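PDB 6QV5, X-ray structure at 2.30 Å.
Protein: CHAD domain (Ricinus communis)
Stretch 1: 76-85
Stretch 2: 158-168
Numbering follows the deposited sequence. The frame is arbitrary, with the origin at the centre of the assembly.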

# COMPACT_ATOMS: atom_id res chain seq x y z
N ALA A 76 5.43 6.08 -18.69
CA ALA A 76 6.18 6.59 -19.84
C ALA A 76 5.92 5.79 -21.12
O ALA A 76 5.71 6.39 -22.18
N VAL A 77 5.92 4.44 -21.03
CA VAL A 77 5.70 3.54 -22.17
C VAL A 77 4.21 3.38 -22.51
O VAL A 77 3.86 3.29 -23.69
N ALA A 78 3.34 3.34 -21.49
CA ALA A 78 1.90 3.17 -21.62
C ALA A 78 1.14 4.05 -20.61
O ALA A 78 0.89 3.62 -19.48
N PRO A 79 0.77 5.30 -20.98
CA PRO A 79 0.04 6.16 -20.03
C PRO A 79 -1.43 5.76 -19.89
O PRO A 79 -2.14 5.63 -20.90
N CYS A 80 -1.87 5.53 -18.65
CA CYS A 80 -3.23 5.13 -18.30
C CYS A 80 -4.21 6.30 -18.52
O CYS A 80 -3.90 7.41 -18.09
N PRO A 81 -5.38 6.08 -19.19
CA PRO A 81 -6.33 7.19 -19.40
C PRO A 81 -6.75 7.89 -18.10
O PRO A 81 -6.91 7.21 -17.08
N PRO A 82 -6.90 9.24 -18.11
CA PRO A 82 -7.26 9.96 -16.87
C PRO A 82 -8.55 9.51 -16.19
O PRO A 82 -8.63 9.56 -14.96
N ALA A 83 -9.55 9.06 -16.98
CA ALA A 83 -10.84 8.57 -16.48
C ALA A 83 -10.67 7.32 -15.60
O ALA A 83 -11.33 7.22 -14.57
N LEU A 84 -9.77 6.40 -16.01
CA LEU A 84 -9.47 5.17 -15.26
C LEU A 84 -8.72 5.50 -13.97
O LEU A 84 -9.03 4.92 -12.93
N GLN A 85 -7.76 6.45 -14.04
CA GLN A 85 -6.95 6.91 -12.90
C GLN A 85 -7.81 7.55 -11.81
O GLN A 85 -7.48 7.42 -10.63
N ALA A 158 -9.17 -4.42 -20.67
CA ALA A 158 -9.30 -4.18 -22.11
C ALA A 158 -8.17 -3.26 -22.60
O ALA A 158 -7.63 -3.50 -23.68
N TRP A 159 -7.83 -2.23 -21.81
CA TRP A 159 -6.76 -1.28 -22.11
C TRP A 159 -5.39 -1.97 -22.02
O TRP A 159 -4.54 -1.75 -22.88
N MET A 160 -5.21 -2.83 -21.00
CA MET A 160 -3.99 -3.61 -20.74
C MET A 160 -3.63 -4.48 -21.96
O MET A 160 -2.49 -4.43 -22.42
N LEU A 161 -4.61 -5.25 -22.48
CA LEU A 161 -4.43 -6.14 -23.63
C LEU A 161 -4.22 -5.40 -24.95
O LEU A 161 -3.52 -5.92 -25.82
N GLU A 162 -4.81 -4.20 -25.10
CA GLU A 162 -4.68 -3.38 -26.31
C GLU A 162 -3.30 -2.71 -26.40
O GLU A 162 -2.70 -2.69 -27.48
N THR A 163 -2.80 -2.17 -25.27
CA THR A 163 -1.51 -1.47 -25.20
C THR A 163 -0.31 -2.44 -25.14
O THR A 163 0.79 -2.05 -25.54
N ALA A 164 -0.51 -3.69 -24.66
CA ALA A 164 0.53 -4.71 -24.52
C ALA A 164 1.36 -4.99 -25.80
O ALA A 164 2.58 -4.90 -25.69
N PRO A 165 0.80 -5.28 -27.01
CA PRO A 165 1.68 -5.53 -28.17
C PRO A 165 2.37 -4.30 -28.76
O PRO A 165 3.28 -4.44 -29.57
N LEU A 166 1.94 -3.09 -28.34
CA LEU A 166 2.47 -1.80 -28.80
C LEU A 166 3.80 -1.41 -28.13
O LEU A 166 4.43 -0.43 -28.55
N LEU A 167 4.24 -2.16 -27.10
CA LEU A 167 5.47 -1.88 -26.36
C LEU A 167 6.71 -2.54 -26.96
O LEU A 167 6.68 -3.72 -27.31
N ASP A 168 7.81 -1.76 -27.07
CA ASP A 168 9.08 -2.19 -27.65
C ASP A 168 10.14 -2.56 -26.61
O ASP A 168 10.10 -2.08 -25.48

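A single large aromatic side chain can organise the contact between a helix and an irregular segment, and the CHAD domain from Ricinus communis offers a compact example. Here a proline-rich loop leading into a helix packs against another helix and the residues that follow in the chain. No hydrogen bond crosses between the two stretches; the contact rests on apolar packing and on two interactions with the face of an indole.

The stretch begins with Ala-76, which is out of reach. Val-77 (chi1 m) directs its CA-to-CB bond toward the partner and meets Leu-167, whose m, t rotamer brings a methyl close: Val-77 CB lies 3.8 Å from Leu-167 CD2, and the same methyl approaches the backbone atom Val-77 O at 3.4 Å. Ala-78 is buried and points inward. Its small side chain still serves three neighbours, with Ala-78 CB 3.7 Å from Thr-163 CG2, 4.1 Å from Trp-159 CZ2 and 4.2 Å from Leu-167 CD2. The Thr-163 methyl is available for this contact while its hydroxyl is engaged within its own helix, Thr-163 OG1 donating to Trp-159 O at 2.7 Å; chi1 of this residue, at -32°, lies between the usual wells.

From here onward the loop packs against Trp-159 (chi1 t, chi2 82°), which has the largest covered area of any residue in the contact. Ala-78 O sits at the edge of the ring, 3.7 Å from Trp-159 CZ2. Pro-79 turns its CA-to-CB bond away, so its approach is through the backbone, with Pro-79 O 3.6 Å from Trp-159 CZ2. Cys-80 (chi1 t) starts sideways, yet its sulfur comes to rest over the indole: Cys-80 SG is 4.5 Å from the centroid of the six-membered ring of Trp-159, only 10° off the ring normal. Pro-81, at the N-cap position, covers the neighbouring five-membered ring with a CH-pi contact, Pro-81 CD lying 3.8 Å from that centroid and 18° off the normal. Sulfur and proline thus share the bicyclic surface, one ring each.

Pro-82 and Ala-83 open the helix without reaching the partner. As the third residue of the helix, Leu-84 (m, t) points back toward the contact and closes the packing at the base of the tryptophan side chain, with Leu-84 CD1 4.4 Å from Trp-159 CB. The principle is general: an indole offers enough surface for successive residues of a loop to pack against it, even without hydrogen bonds between the segments.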

# COMPACT_ATOMS: atom_id res chain seq x y z
CB ALA A 76 7.67 6.62 -19.53
CB VAL A 77 6.42 2.17 -22.03
CG1 VAL A 77 7.93 2.31 -22.18
CG2 VAL A 77 6.06 1.46 -20.72
CB ALA A 78 1.54 1.70 -21.42
CB PRO A 79 0.23 7.57 -20.57
CG PRO A 79 0.51 7.40 -22.03
CD PRO A 79 0.98 5.99 -22.27
CB CYS A 80 -3.28 4.62 -16.86
SG CYS A 80 -4.82 3.77 -16.42
CB PRO A 81 -7.52 6.51 -20.09
CG PRO A 81 -6.95 5.29 -20.72
CD PRO A 81 -5.88 4.82 -19.78
CB PRO A 82 -7.32 11.43 -17.30
CG PRO A 82 -7.50 11.39 -18.79
CD PRO A 82 -6.73 10.19 -19.23
CB ALA A 83 -11.78 8.28 -17.64
CB LEU A 84 -8.67 4.17 -16.11
CG LEU A 84 -9.43 3.41 -17.20
CD1 LEU A 84 -8.47 2.65 -18.09
CD2 LEU A 84 -10.43 2.43 -16.60
CB GLN A 85 -5.85 7.87 -13.37
CG GLN A 85 -4.71 7.17 -14.10
CD GLN A 85 -3.59 8.12 -14.47
OE1 GLN A 85 -3.68 8.87 -15.44
NE2 GLN A 85 -2.52 8.09 -13.69
CB ALA A 158 -10.65 -3.56 -22.42
CB TRP A 159 -6.83 -0.06 -21.17
CG TRP A 159 -5.63 0.84 -21.23
CD1 TRP A 159 -5.40 1.83 -22.15
CD2 TRP A 159 -4.50 0.83 -20.35
NE1 TRP A 159 -4.19 2.43 -21.89
CE2 TRP A 159 -3.61 1.83 -20.80
CE3 TRP A 159 -4.14 0.05 -19.24
CZ2 TRP A 159 -2.39 2.08 -20.16
CZ3 TRP A 159 -2.93 0.30 -18.61
CH2 TRP A 159 -2.08 1.31 -19.07
CB MET A 160 -4.18 -4.49 -19.49
CG MET A 160 -2.96 -5.31 -19.11
SD MET A 160 -3.39 -6.69 -18.02
CE MET A 160 -3.89 -7.90 -19.21
CB LEU A 161 -5.60 -7.14 -23.74
CG LEU A 161 -5.76 -8.13 -22.58
CD1 LEU A 161 -7.19 -8.56 -22.45
CD2 LEU A 161 -4.84 -9.34 -22.74
CB GLU A 162 -5.81 -2.33 -26.38
CG GLU A 162 -5.93 -1.65 -27.74
CD GLU A 162 -7.04 -0.64 -27.92
OE1 GLU A 162 -7.60 -0.15 -26.91
OE2 GLU A 162 -7.36 -0.32 -29.09
CB THR A 163 -1.50 -0.45 -24.04
OG1 THR A 163 -2.81 0.09 -23.85
CG2 THR A 163 -0.54 0.71 -24.30
CB ALA A 164 -0.05 -6.01 -23.97
CB PRO A 165 0.74 -6.20 -29.18
CG PRO A 165 -0.60 -5.65 -28.87
CD PRO A 165 -0.63 -5.43 -27.38
CB LEU A 166 1.43 -0.68 -28.62
CG LEU A 166 -0.01 -0.93 -29.12
CD1 LEU A 166 -0.95 0.15 -28.62
CD2 LEU A 166 -0.07 -1.01 -30.63
CB LEU A 167 5.33 -2.22 -24.87
CG LEU A 167 4.14 -1.61 -24.11
CD1 LEU A 167 4.09 -2.12 -22.70
CD2 LEU A 167 4.19 -0.09 -24.10
CB ASP A 168 9.62 -1.11 -28.60
CG ASP A 168 8.73 -0.84 -29.79
OD1 ASP A 168 8.99 -1.41 -30.88
OD2 ASP A 168 7.76 -0.06 -29.65